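Local coordinates for protein glucanase (Klebsiella pneumoniae, PDB 5GY3) that probably hydrolyses internal beta-1,4-glucosidic linkages in cellulose and related beta-glucans, as a family 8 glycoside hydrolase, at residues A[5-8]-A[9-13]; A[52-55]-A[56-60]; A[101-105]-A[106-110]; A[153-156]-A[157-160]; A[253-256]-A[257-260]. All blocks are in the same frame, centred on the assembly; numbering follows the deposited sequence.

Overall arrangement
All five contacts are local, made along one chain that probably folds as the (alpha/alpha)6 barrel of its family. Contacts 1 and 2 lie at the ends of helices 2-11 and 45-59, with centres about 18 Å apart. Contact 3 joins helix 86-103 to helix 106-123; its nearest atoms are about 5 Å from those of contact 2. Contact 4 starts helix 155-164 and is the closest to the predicted nucleophile D87: the I154 side chain lies about 4 Å from that of D87. L59 of contact 2 is about 12 Å from D87, side chain to side chain. Contact 5 is a turn across the chain's centre from contacts 2 and 3, about 44 Å from contact 3 between centres.

Contact 1: A[5-8]-A[9-13]; sequences ERYK and ARFMM
F11 N donates to Y7 O at 2.9 Å, the shortest of four backbone bonds in the i to i+4 pattern of an alpha helix. The last of them, M12 N to K8 O, is 3.0 Å long. R6 and R10, one turn apart, share a water. It accepts from R6 NE at 2.9 Å and, weakly, from R10 NH1. R10 CG lies over the centre of the R6 guanidinium, 3.7 Å above its plane, so the alkyl part of one arginine covers the head group of the other. Both charges have further partners: R6 NH2 pairs with D289 and R10 NH2 bonds to D291 O. K8 NZ forms salt bridges with E5 and with D44, the stronger partner. All this belongs to the last turns of helix 2-11, the first helix of the chain. The aromatic side chains pack on helix 293-307. The Y7 ring, placed with CG anti to the backbone N (chi1 -176°), reaches S297 with its hydroxyl. The Y7 and F11 rings meet obliquely, planes 58° apart, with Y7 CD1 3.5 Å from F11 CD2. F11 CZ also lies over one face of the R10 guanidinium. M12 runs alongside K8, with M12 SD 4.0 Å from K8 CG, and both touch helix 45-59.

Contact 2: A[52-55]-A[56-60]; sequences WQWT and DSTLR
D56 lies across one face of the W52 indole. Its CB sits 3.8 Å from the centroid of the six-membered ring, 10° off the normal, a CH-pi contact. The D56 carboxylate and the ring are nearly parallel, their planes 8° apart. R60 comes to the edge of the same ring, its NH2 3.4 Å from W52 CH2, with the guanidinium turned steeply against the indole. Bends at chi2 and chi3 fold the R60 chain back so that it grips D56 side-on. R60 NE meets D56 OD1 at 2.8 Å, nearly along its C-O bond, and NH2 meets it at 3.0 Å from above the carboxylate plane. R60 NH1 bonds to G65 O. This is the C-terminal part of helix 45-59, and W52 also packs on I92 and L96 of helix 86-103. T58 CB makes a second CH-pi contact, 4.0 Å from the centroid of the W54 five-membered ring. T58 OG1 is also above that face, but donates to W54 O at 2.8 Å. T58 N reaches that oxygen from the opposite face of its plane. S57 OG, at 2.7 Å, and S57 N likewise reach Q53 O from opposite faces. L59 CD1 meets W54 CZ3 obliquely at 3.6 Å, and Y71 packs edge-to-face with W54.

Contact 3: A[101-105]-A[106-110]; sequences KQWQD and KRYAI
The D105 carboxylate and the R107 guanidinium lie nearly in one plane, 14° apart. They meet edge to edge in a side-on salt bridge. R107 NH2 reaches D105 OD2 at 2.6 Å and R107 NE reaches D105 OD1 at 3.0 Å, each oxygen using its syn lone pair. D105 OD1 also accepts from the backbone: R107 N comes to it at 3.0 Å, on the anti side and out of the carboxylate plane. D105 is at the N-cap of helix 106-123, and R107 N to OD1 is the capping bond. The D105 CG stands beside the carbonyl carbon (chi1 -169°), where the carboxylate reaches both R107 N and the guanidinium. R45 is a second positive partner at OD2, which would favour the charged carboxylate. Y108 N bonds to D105 O at 3.2 Å. Among the rings, W103 carries Q102 CG over one face. W103 and Y108 approach obliquely, with W103 CE3 3.9 Å from Y108 CE2 and planes 57° apart. Y108 CD2 also touches D105 CB at 3.9 Å. Q104, with positive phi, breaks helix 86-103, and the chain turns directly into the next helix. F48 of helix 45-59 meets both W103 and Y108 edge-to-face. The Y108 hydroxyl bonds to D49 and R45, and W103 NE1 bonds to N43. Y108 also leans on L96, A99 and Q100 of helix 86-103.

Contact 4: A[153-156]-A[157-160]; sequences FIFP and AWRA
The W158 indole lies over the backbone of F153 and I154 like a lid. I154 N is 3.7 Å from the plane of one face, offset toward the rim, and I154 O is 3.4 Å from W158 CD1. At the far end of the ring, W158 CH2 rests against F153 CB at 3.7 Å. The indole gets there because W158 CG is anti to its carbonyl carbon (chi1 -65°), which lays the ring back over the preceding residues. The F153 ring then crosses the six-membered ring obliquely. F155 CD1 is 4.3 Å from W158 CE3, met obliquely, with planes 73° apart. F153 O lies 3.2 Å above one face of F155, toward its rim. F153, F155 and W158 together form an aromatic cluster, which W170 extends. The cluster sits at the start of helix 155-164, in what is probably the (alpha/alpha)6 barrel of the family. I154 is the N-cap residue and the centre of an inverse gamma turn. Its side chain is about 4 Å from that of D87, the predicted nucleophile. Its carbonyl takes the first helical bond, from W158 N at 3.0 Å. The small CB of A157 packs against I154 CG2 at 3.7 Å, and meets T90 and W94 of helix 86-103. The P156 ring packs on W94, Y224 and W227. R159 curls back so that NH2 makes a weak bond to P156 O, while its NH1 pairs with E163.

Contact 5: A[253-256]-A[257-260]; sequences WINV and STNE
N255 points its amide into the turn because CG is anti to the backbone N (chi1 -178°), and this brings OD1 to the S257 and T258 amides. T258 OG1 sits between the backbone N and the carbonyl carbon (chi1 70°), where it accepts from E260 N. The result is an Asx turn followed by an ST turn, at the end of strand 254-255. N255 OD1 accepts from S257 N at 2.9 Å, lying in the carbonyl plane. It also accepts from T258 N at 2.9 Å, which comes from above that plane. One oxygen thus binds two consecutive amides. The bond from E260 N to T258 OG1 is 3.2 Å long. The backbone closes the loop twice. N259 N bonds to N255 O at 2.7 Å, and N255 N reaches E260 O at 2.7 Å. N259 has positive phi where the chain reverses. Its OD1 bonds to K188 N. The strand on this side pairs antiparallel with 213-214, and V256 packs on M214 and P206. I254 takes its place beside the turn through a CA-H...O contact, with I254 CA 3.5 Å from E260 O. W253 forms a cation-pi pair with R213. It also meets the E260 side chain, with the ring and carboxylate planes 77° apart. W253 CZ3 lies 3.7 Å from E260 O, met obliquely.

Contact 1: A[5-8]-A[9-13]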
# COMPACT_ATOMS: atom_id res chain seq x y z
N GLU A 5 10.99 1.99 17.71
CA GLU A 5 11.03 3.08 18.68
C GLU A 5 11.47 4.38 18.02
O GLU A 5 10.88 5.44 18.27
CB GLU A 5 11.97 2.72 19.83
CG GLU A 5 11.45 1.60 20.71
CD GLU A 5 10.15 1.97 21.40
OE1 GLU A 5 10.01 3.14 21.82
OE2 GLU A 5 9.27 1.09 21.52
N ARG A 6 12.48 4.32 17.16
CA ARG A 6 12.93 5.53 16.47
C ARG A 6 11.85 6.07 15.53
O ARG A 6 11.68 7.28 15.39
CB ARG A 6 14.22 5.25 15.71
CG ARG A 6 14.89 6.47 15.13
CD ARG A 6 15.03 7.57 16.18
NE ARG A 6 15.69 8.76 15.64
CZ ARG A 6 15.75 9.92 16.28
NH1 ARG A 6 15.18 10.06 17.47
NH2 ARG A 6 16.37 10.96 15.72
N TYR A 7 11.09 5.17 14.91
CA TYR A 7 9.99 5.57 14.03
C TYR A 7 8.92 6.32 14.81
O TYR A 7 8.42 7.36 14.35
CB TYR A 7 9.41 4.31 13.38
CG TYR A 7 8.32 4.49 12.35
CD1 TYR A 7 8.62 4.88 11.05
CD2 TYR A 7 7.00 4.19 12.66
CE1 TYR A 7 7.62 5.00 10.09
CE2 TYR A 7 6.00 4.31 11.72
CZ TYR A 7 6.31 4.71 10.43
OH TYR A 7 5.31 4.81 9.49
N LYS A 8 8.53 5.80 15.97
CA LYS A 8 7.53 6.50 16.78
C LYS A 8 8.06 7.85 17.25
O LYS A 8 7.31 8.83 17.30
CB LYS A 8 7.13 5.65 17.99
CG LYS A 8 6.33 4.40 17.66
CD LYS A 8 5.83 3.72 18.95
CE LYS A 8 6.99 3.30 19.84
NZ LYS A 8 6.53 2.59 21.07
N ALA A 9 9.34 7.90 17.61
CA ALA A 9 9.91 9.15 18.13
C ALA A 9 9.91 10.23 17.07
O ALA A 9 9.69 11.41 17.38
CB ALA A 9 11.34 8.90 18.63
N ARG A 10 10.15 9.86 15.82
CA ARG A 10 10.21 10.84 14.75
C ARG A 10 8.86 11.14 14.13
O ARG A 10 8.62 12.29 13.74
CB ARG A 10 11.19 10.37 13.67
CG ARG A 10 12.62 10.43 14.17
CD ARG A 10 13.60 10.43 13.03
NE ARG A 10 13.19 11.27 11.90
CZ ARG A 10 13.58 11.02 10.66
NH1 ARG A 10 14.35 9.98 10.42
NH2 ARG A 10 13.19 11.80 9.66
N PHE A 11 7.96 10.16 14.05
CA PHE A 11 6.77 10.32 13.23
C PHE A 11 5.44 10.14 13.95
O PHE A 11 4.40 10.47 13.37
CB PHE A 11 6.81 9.35 12.04
CG PHE A 11 8.08 9.43 11.26
CD1 PHE A 11 8.39 10.57 10.53
CD2 PHE A 11 8.99 8.38 11.28
CE1 PHE A 11 9.57 10.65 9.81
CE2 PHE A 11 10.17 8.46 10.57
CZ PHE A 11 10.46 9.60 9.82
N MET A 12 5.41 9.63 15.17
CA MET A 12 4.14 9.42 15.86
C MET A 12 3.91 10.51 16.91
O MET A 12 4.75 10.72 17.78
CB MET A 12 4.07 8.04 16.50
CG MET A 12 2.70 7.72 17.07
SD MET A 12 2.64 6.06 17.81
CE MET A 12 0.99 6.09 18.50
N MET A 13 2.76 11.18 16.81
CA MET A 13 2.35 12.20 17.77
C MET A 13 1.65 11.55 18.95
O MET A 13 1.10 10.45 18.84
CB MET A 13 1.40 13.21 17.11
CG MET A 13 2.04 14.15 16.09
SD MET A 13 3.48 15.04 16.70
CE MET A 13 4.81 14.14 15.91
O HOH W 1 16.28 8.75 12.85

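Contact 2: A[52-55]-A[56-60]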
# COMPACT_ATOMS: atom_id res chain seq x y z
N TRP A 52 -5.09 3.41 16.26
CA TRP A 52 -6.43 3.03 15.81
C TRP A 52 -7.49 3.97 16.37
O TRP A 52 -8.41 4.38 15.66
CB TRP A 52 -6.70 1.57 16.20
CG TRP A 52 -8.12 1.12 16.01
CD1 TRP A 52 -8.90 0.45 16.92
CD2 TRP A 52 -8.93 1.29 14.84
NE1 TRP A 52 -10.14 0.20 16.38
CE2 TRP A 52 -10.19 0.71 15.11
CE3 TRP A 52 -8.72 1.89 13.59
CZ2 TRP A 52 -11.23 0.71 14.17
CZ3 TRP A 52 -9.75 1.89 12.66
CH2 TRP A 52 -10.99 1.31 12.96
N GLN A 53 -7.36 4.34 17.65
CA GLN A 53 -8.32 5.26 18.26
C GLN A 53 -8.34 6.59 17.52
O GLN A 53 -9.42 7.15 17.27
CB GLN A 53 -7.98 5.47 19.73
CG GLN A 53 -8.69 6.64 20.41
CD GLN A 53 -8.18 6.88 21.84
OE1 GLN A 53 -7.04 6.55 22.16
NE2 GLN A 53 -9.04 7.45 22.69
N TRP A 54 -7.18 7.13 17.15
CA TRP A 54 -7.19 8.39 16.42
C TRP A 54 -7.79 8.20 15.03
O TRP A 54 -8.62 9.01 14.59
CB TRP A 54 -5.78 8.98 16.32
CG TRP A 54 -5.82 10.29 15.58
CD1 TRP A 54 -6.05 11.53 16.10
CD2 TRP A 54 -5.70 10.47 14.16
NE1 TRP A 54 -6.05 12.48 15.10
CE2 TRP A 54 -5.84 11.85 13.90
CE3 TRP A 54 -5.47 9.60 13.08
CZ2 TRP A 54 -5.76 12.38 12.61
CZ3 TRP A 54 -5.39 10.13 11.81
CH2 TRP A 54 -5.53 11.51 11.58
N THR A 55 -7.40 7.13 14.34
CA THR A 55 -7.92 6.87 13.00
C THR A 55 -9.43 6.76 13.01
O THR A 55 -10.13 7.38 12.19
CB THR A 55 -7.30 5.58 12.46
OG1 THR A 55 -5.88 5.69 12.52
CG2 THR A 55 -7.76 5.32 11.02
N ASP A 56 -9.97 5.95 13.92
CA ASP A 56 -11.40 5.71 13.95
C ASP A 56 -12.15 6.98 14.34
O ASP A 56 -13.09 7.39 13.64
CB ASP A 56 -11.71 4.56 14.90
CG ASP A 56 -13.17 4.13 14.86
OD1 ASP A 56 -13.79 4.23 13.79
OD2 ASP A 56 -13.68 3.70 15.91
N SER A 57 -11.73 7.64 15.42
CA SER A 57 -12.48 8.80 15.87
C SER A 57 -12.36 9.98 14.90
O SER A 57 -13.31 10.76 14.76
CB SER A 57 -12.02 9.22 17.28
OG SER A 57 -10.66 9.56 17.28
N THR A 58 -11.22 10.12 14.22
CA THR A 58 -11.01 11.30 13.38
C THR A 58 -11.43 11.09 11.93
O THR A 58 -12.03 11.98 11.32
CB THR A 58 -9.54 11.73 13.41
OG1 THR A 58 -9.09 11.79 14.77
CG2 THR A 58 -9.36 13.11 12.74
N LEU A 59 -11.11 9.93 11.35
CA LEU A 59 -11.21 9.77 9.90
C LEU A 59 -12.37 8.89 9.44
O LEU A 59 -12.59 8.79 8.23
CB LEU A 59 -9.89 9.21 9.35
CG LEU A 59 -8.67 10.12 9.52
CD1 LEU A 59 -7.43 9.45 8.92
CD2 LEU A 59 -8.91 11.50 8.89
N ARG A 60 -13.11 8.25 10.34
CA ARG A 60 -14.17 7.36 9.88
C ARG A 60 -15.21 8.11 9.05
O ARG A 60 -15.71 9.16 9.47
CB ARG A 60 -14.86 6.67 11.05
CG ARG A 60 -15.93 5.69 10.60
CD ARG A 60 -15.31 4.39 10.12
NE ARG A 60 -14.85 3.61 11.27
CZ ARG A 60 -14.75 2.28 11.30
NH1 ARG A 60 -15.07 1.56 10.23
NH2 ARG A 60 -14.33 1.68 12.40

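Contact 3: A[101-105]-A[106-110]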
# COMPACT_ATOMS: atom_id res chain seq x y z
N LYS A 101 -5.16 -11.63 16.18
CA LYS A 101 -4.34 -12.82 16.36
C LYS A 101 -3.25 -12.57 17.39
O LYS A 101 -2.99 -13.41 18.25
CB LYS A 101 -3.73 -13.26 15.04
CG LYS A 101 -4.75 -13.79 14.05
CD LYS A 101 -4.14 -13.96 12.67
CE LYS A 101 -4.93 -14.98 11.87
NZ LYS A 101 -6.38 -14.87 12.14
N GLN A 102 -2.61 -11.40 17.32
CA GLN A 102 -1.49 -11.11 18.20
C GLN A 102 -1.93 -11.06 19.66
O GLN A 102 -1.28 -11.64 20.53
CB GLN A 102 -0.85 -9.79 17.78
CG GLN A 102 0.27 -9.33 18.69
CD GLN A 102 1.51 -10.19 18.56
OE1 GLN A 102 1.81 -10.71 17.49
NE2 GLN A 102 2.22 -10.36 19.67
N TRP A 103 -3.02 -10.35 19.94
CA TRP A 103 -3.43 -10.10 21.32
C TRP A 103 -4.68 -10.87 21.73
O TRP A 103 -5.15 -10.70 22.86
CB TRP A 103 -3.64 -8.60 21.54
CG TRP A 103 -2.35 -7.86 21.34
CD1 TRP A 103 -1.17 -8.07 22.01
CD2 TRP A 103 -2.09 -6.81 20.39
NE1 TRP A 103 -0.20 -7.22 21.54
CE2 TRP A 103 -0.73 -6.44 20.55
CE3 TRP A 103 -2.87 -6.14 19.44
CZ2 TRP A 103 -0.14 -5.44 19.77
CZ3 TRP A 103 -2.27 -5.13 18.67
CH2 TRP A 103 -0.92 -4.79 18.85
N GLN A 104 -5.21 -11.73 20.85
CA GLN A 104 -6.32 -12.63 21.17
C GLN A 104 -7.54 -11.86 21.66
O GLN A 104 -8.10 -12.15 22.72
CB GLN A 104 -5.86 -13.69 22.18
CG GLN A 104 -4.81 -14.62 21.62
CD GLN A 104 -5.37 -15.51 20.54
OE1 GLN A 104 -6.30 -16.28 20.79
NE2 GLN A 104 -4.83 -15.40 19.33
N ASP A 105 -7.95 -10.87 20.88
CA ASP A 105 -9.08 -10.02 21.21
C ASP A 105 -9.96 -9.90 19.97
O ASP A 105 -9.60 -9.21 19.01
CB ASP A 105 -8.61 -8.64 21.67
CG ASP A 105 -9.73 -7.82 22.28
OD1 ASP A 105 -10.91 -8.01 21.91
OD2 ASP A 105 -9.42 -6.96 23.12
N LYS A 106 -11.14 -10.55 20.01
CA LYS A 106 -12.04 -10.58 18.87
C LYS A 106 -12.56 -9.21 18.47
O LYS A 106 -13.03 -9.05 17.33
CB LYS A 106 -13.23 -11.50 19.16
CG LYS A 106 -14.18 -10.93 20.22
CD LYS A 106 -15.38 -11.86 20.44
CE LYS A 106 -16.19 -11.43 21.65
NZ LYS A 106 -16.45 -9.95 21.64
N ARG A 107 -12.50 -8.22 19.36
CA ARG A 107 -13.00 -6.89 19.01
C ARG A 107 -12.23 -6.29 17.84
O ARG A 107 -12.82 -5.60 16.99
CB ARG A 107 -12.95 -5.98 20.24
CG ARG A 107 -13.93 -6.45 21.35
CD ARG A 107 -13.76 -5.69 22.67
NE ARG A 107 -12.42 -5.83 23.23
CZ ARG A 107 -11.98 -5.16 24.30
NH1 ARG A 107 -12.78 -4.31 24.93
NH2 ARG A 107 -10.73 -5.34 24.72
N TYR A 108 -10.93 -6.57 17.73
CA TYR A 108 -10.17 -6.09 16.58
C TYR A 108 -10.65 -6.74 15.29
O TYR A 108 -10.70 -6.09 14.23
CB TYR A 108 -8.68 -6.36 16.75
CG TYR A 108 -8.02 -5.62 17.90
CD1 TYR A 108 -8.08 -4.24 17.99
CD2 TYR A 108 -7.31 -6.32 18.87
CE1 TYR A 108 -7.45 -3.56 19.03
CE2 TYR A 108 -6.68 -5.66 19.91
CZ TYR A 108 -6.75 -4.28 19.99
OH TYR A 108 -6.12 -3.61 21.03
N ALA A 109 -10.99 -8.03 15.35
CA ALA A 109 -11.47 -8.72 14.15
C ALA A 109 -12.87 -8.27 13.77
O ALA A 109 -13.20 -8.20 12.58
CB ALA A 109 -11.43 -10.23 14.38
N ILE A 110 -13.72 -7.97 14.76
CA ILE A 110 -15.05 -7.45 14.45
C ILE A 110 -14.94 -6.10 13.76
O ILE A 110 -15.70 -5.82 12.82
CB ILE A 110 -15.91 -7.39 15.73
CG1 ILE A 110 -16.29 -8.82 16.14
CG2 ILE A 110 -17.15 -6.51 15.51
CD1 ILE A 110 -16.87 -8.94 17.54

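Contact 4: A[153-156]-A[157-160]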
# COMPACT_ATOMS: atom_id res chain seq x y z
N PHE A 153 -3.47 -2.98 -5.04
CA PHE A 153 -3.81 -4.41 -5.03
C PHE A 153 -2.95 -5.09 -3.96
O PHE A 153 -1.92 -5.71 -4.24
CB PHE A 153 -3.55 -5.07 -6.38
CG PHE A 153 -4.27 -4.47 -7.57
CD1 PHE A 153 -5.23 -3.47 -7.44
CD2 PHE A 153 -3.98 -4.94 -8.85
CE1 PHE A 153 -5.86 -2.94 -8.58
CE2 PHE A 153 -4.61 -4.42 -9.98
CZ PHE A 153 -5.55 -3.42 -9.84
N ILE A 154 -3.39 -4.99 -2.71
CA ILE A 154 -2.54 -5.42 -1.57
C ILE A 154 -2.79 -6.91 -1.39
O ILE A 154 -3.53 -7.36 -0.51
CB ILE A 154 -2.80 -4.59 -0.32
CG1 ILE A 154 -2.65 -3.11 -0.66
CG2 ILE A 154 -1.78 -4.98 0.77
CD1 ILE A 154 -2.83 -2.16 0.51
N PHE A 155 -2.11 -7.71 -2.22
CA PHE A 155 -2.34 -9.15 -2.26
C PHE A 155 -2.23 -9.84 -0.90
O PHE A 155 -3.09 -10.69 -0.61
CB PHE A 155 -1.38 -9.79 -3.27
CG PHE A 155 -1.50 -9.21 -4.65
CD1 PHE A 155 -2.64 -9.43 -5.41
CD2 PHE A 155 -0.48 -8.43 -5.17
CE1 PHE A 155 -2.76 -8.89 -6.69
CE2 PHE A 155 -0.60 -7.88 -6.45
CZ PHE A 155 -1.73 -8.12 -7.21
N PRO A 156 -1.25 -9.56 -0.04
CA PRO A 156 -1.20 -10.31 1.23
C PRO A 156 -2.35 -9.97 2.17
O PRO A 156 -2.80 -10.83 2.94
CB PRO A 156 0.16 -9.91 1.82
CG PRO A 156 0.45 -8.56 1.22
CD PRO A 156 -0.08 -8.66 -0.19
N ALA A 157 -2.85 -8.73 2.12
CA ALA A 157 -4.03 -8.38 2.88
C ALA A 157 -5.26 -9.12 2.36
O ALA A 157 -6.05 -9.64 3.15
CB ALA A 157 -4.26 -6.87 2.83
N TRP A 158 -5.43 -9.16 1.03
CA TRP A 158 -6.60 -9.83 0.46
C TRP A 158 -6.62 -11.31 0.84
O TRP A 158 -7.69 -11.88 1.10
CB TRP A 158 -6.61 -9.67 -1.05
CG TRP A 158 -6.77 -8.25 -1.50
CD1 TRP A 158 -6.94 -7.14 -0.71
CD2 TRP A 158 -6.78 -7.78 -2.86
NE1 TRP A 158 -7.07 -6.02 -1.50
CE2 TRP A 158 -6.96 -6.38 -2.82
CE3 TRP A 158 -6.65 -8.42 -4.10
CZ2 TRP A 158 -7.03 -5.60 -3.97
CZ3 TRP A 158 -6.71 -7.64 -5.25
CH2 TRP A 158 -6.90 -6.25 -5.18
N ARG A 159 -5.45 -11.95 0.85
CA ARG A 159 -5.40 -13.36 1.24
C ARG A 159 -5.82 -13.52 2.70
O ARG A 159 -6.59 -14.42 3.04
CB ARG A 159 -4.00 -13.93 0.99
CG ARG A 159 -3.83 -15.40 1.38
CD ARG A 159 -2.50 -15.66 2.07
NE ARG A 159 -2.06 -14.46 2.83
CZ ARG A 159 -2.13 -14.33 4.14
NH1 ARG A 159 -2.62 -15.33 4.85
NH2 ARG A 159 -1.70 -13.23 4.72
N ALA A 160 -5.34 -12.62 3.57
CA ALA A 160 -5.75 -12.66 4.97
C ALA A 160 -7.25 -12.45 5.12
O ALA A 160 -7.90 -13.14 5.91
CB ALA A 160 -4.99 -11.60 5.77

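Contact 5: A[253-256]-A[257-260]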
# COMPACT_ATOMS: atom_id res chain seq x y z
N TRP A 253 12.87 6.11 -10.40
CA TRP A 253 11.65 5.91 -11.17
C TRP A 253 12.01 5.68 -12.63
O TRP A 253 13.13 5.98 -13.07
CB TRP A 253 10.67 7.09 -11.04
CG TRP A 253 11.23 8.48 -11.31
CD1 TRP A 253 11.61 9.40 -10.37
CD2 TRP A 253 11.43 9.11 -12.59
NE1 TRP A 253 12.05 10.56 -10.99
CE2 TRP A 253 11.94 10.40 -12.35
CE3 TRP A 253 11.22 8.71 -13.92
CZ2 TRP A 253 12.26 11.29 -13.38
CZ3 TRP A 253 11.54 9.59 -14.94
CH2 TRP A 253 12.05 10.87 -14.67
N ILE A 254 11.05 5.15 -13.38
CA ILE A 254 11.17 5.08 -14.84
C ILE A 254 9.84 5.50 -15.46
O ILE A 254 8.77 5.12 -14.99
CB ILE A 254 11.60 3.68 -15.33
CG1 ILE A 254 11.56 3.61 -16.86
CG2 ILE A 254 10.73 2.57 -14.72
CD1 ILE A 254 12.25 2.39 -17.44
N ASN A 255 9.92 6.34 -16.50
CA ASN A 255 8.75 6.63 -17.32
C ASN A 255 8.52 5.44 -18.24
O ASN A 255 9.34 5.16 -19.12
CB ASN A 255 8.98 7.93 -18.10
CG ASN A 255 7.78 8.33 -18.94
OD1 ASN A 255 7.17 7.52 -19.65
ND2 ASN A 255 7.44 9.61 -18.88
N VAL A 256 7.43 4.70 -18.04
CA VAL A 256 7.27 3.45 -18.77
C VAL A 256 6.79 3.68 -20.19
O VAL A 256 6.82 2.75 -21.01
CB VAL A 256 6.32 2.47 -18.04
CG1 VAL A 256 6.87 2.13 -16.64
CG2 VAL A 256 4.92 3.04 -17.94
N SER A 257 6.38 4.90 -20.52
CA SER A 257 5.97 5.23 -21.88
C SER A 257 7.14 5.66 -22.75
O SER A 257 7.20 5.30 -23.93
CB SER A 257 4.90 6.33 -21.87
OG SER A 257 3.66 5.79 -21.47
N THR A 258 8.07 6.43 -22.19
CA THR A 258 9.21 6.95 -22.94
C THR A 258 10.52 6.25 -22.62
O THR A 258 11.50 6.47 -23.33
CB THR A 258 9.39 8.45 -22.67
OG1 THR A 258 9.85 8.63 -21.32
CG2 THR A 258 8.09 9.19 -22.89
N ASN A 259 10.57 5.47 -21.53
CA ASN A 259 11.75 4.78 -21.02
C ASN A 259 12.76 5.72 -20.37
O ASN A 259 13.83 5.26 -19.94
CB ASN A 259 12.42 3.93 -22.10
CG ASN A 259 11.46 2.92 -22.70
OD1 ASN A 259 10.80 2.18 -21.96
ND2 ASN A 259 11.33 2.92 -24.02
N GLU A 260 12.45 7.01 -20.27
CA GLU A 260 13.30 7.90 -19.49
C GLU A 260 13.36 7.44 -18.04
O GLU A 260 12.34 7.05 -17.46
CB GLU A 260 12.76 9.34 -19.56
CG GLU A 260 13.57 10.33 -18.74
CD GLU A 260 12.89 11.69 -18.60
OE1 GLU A 260 11.70 11.82 -18.95
OE2 GLU A 260 13.56 12.63 -18.12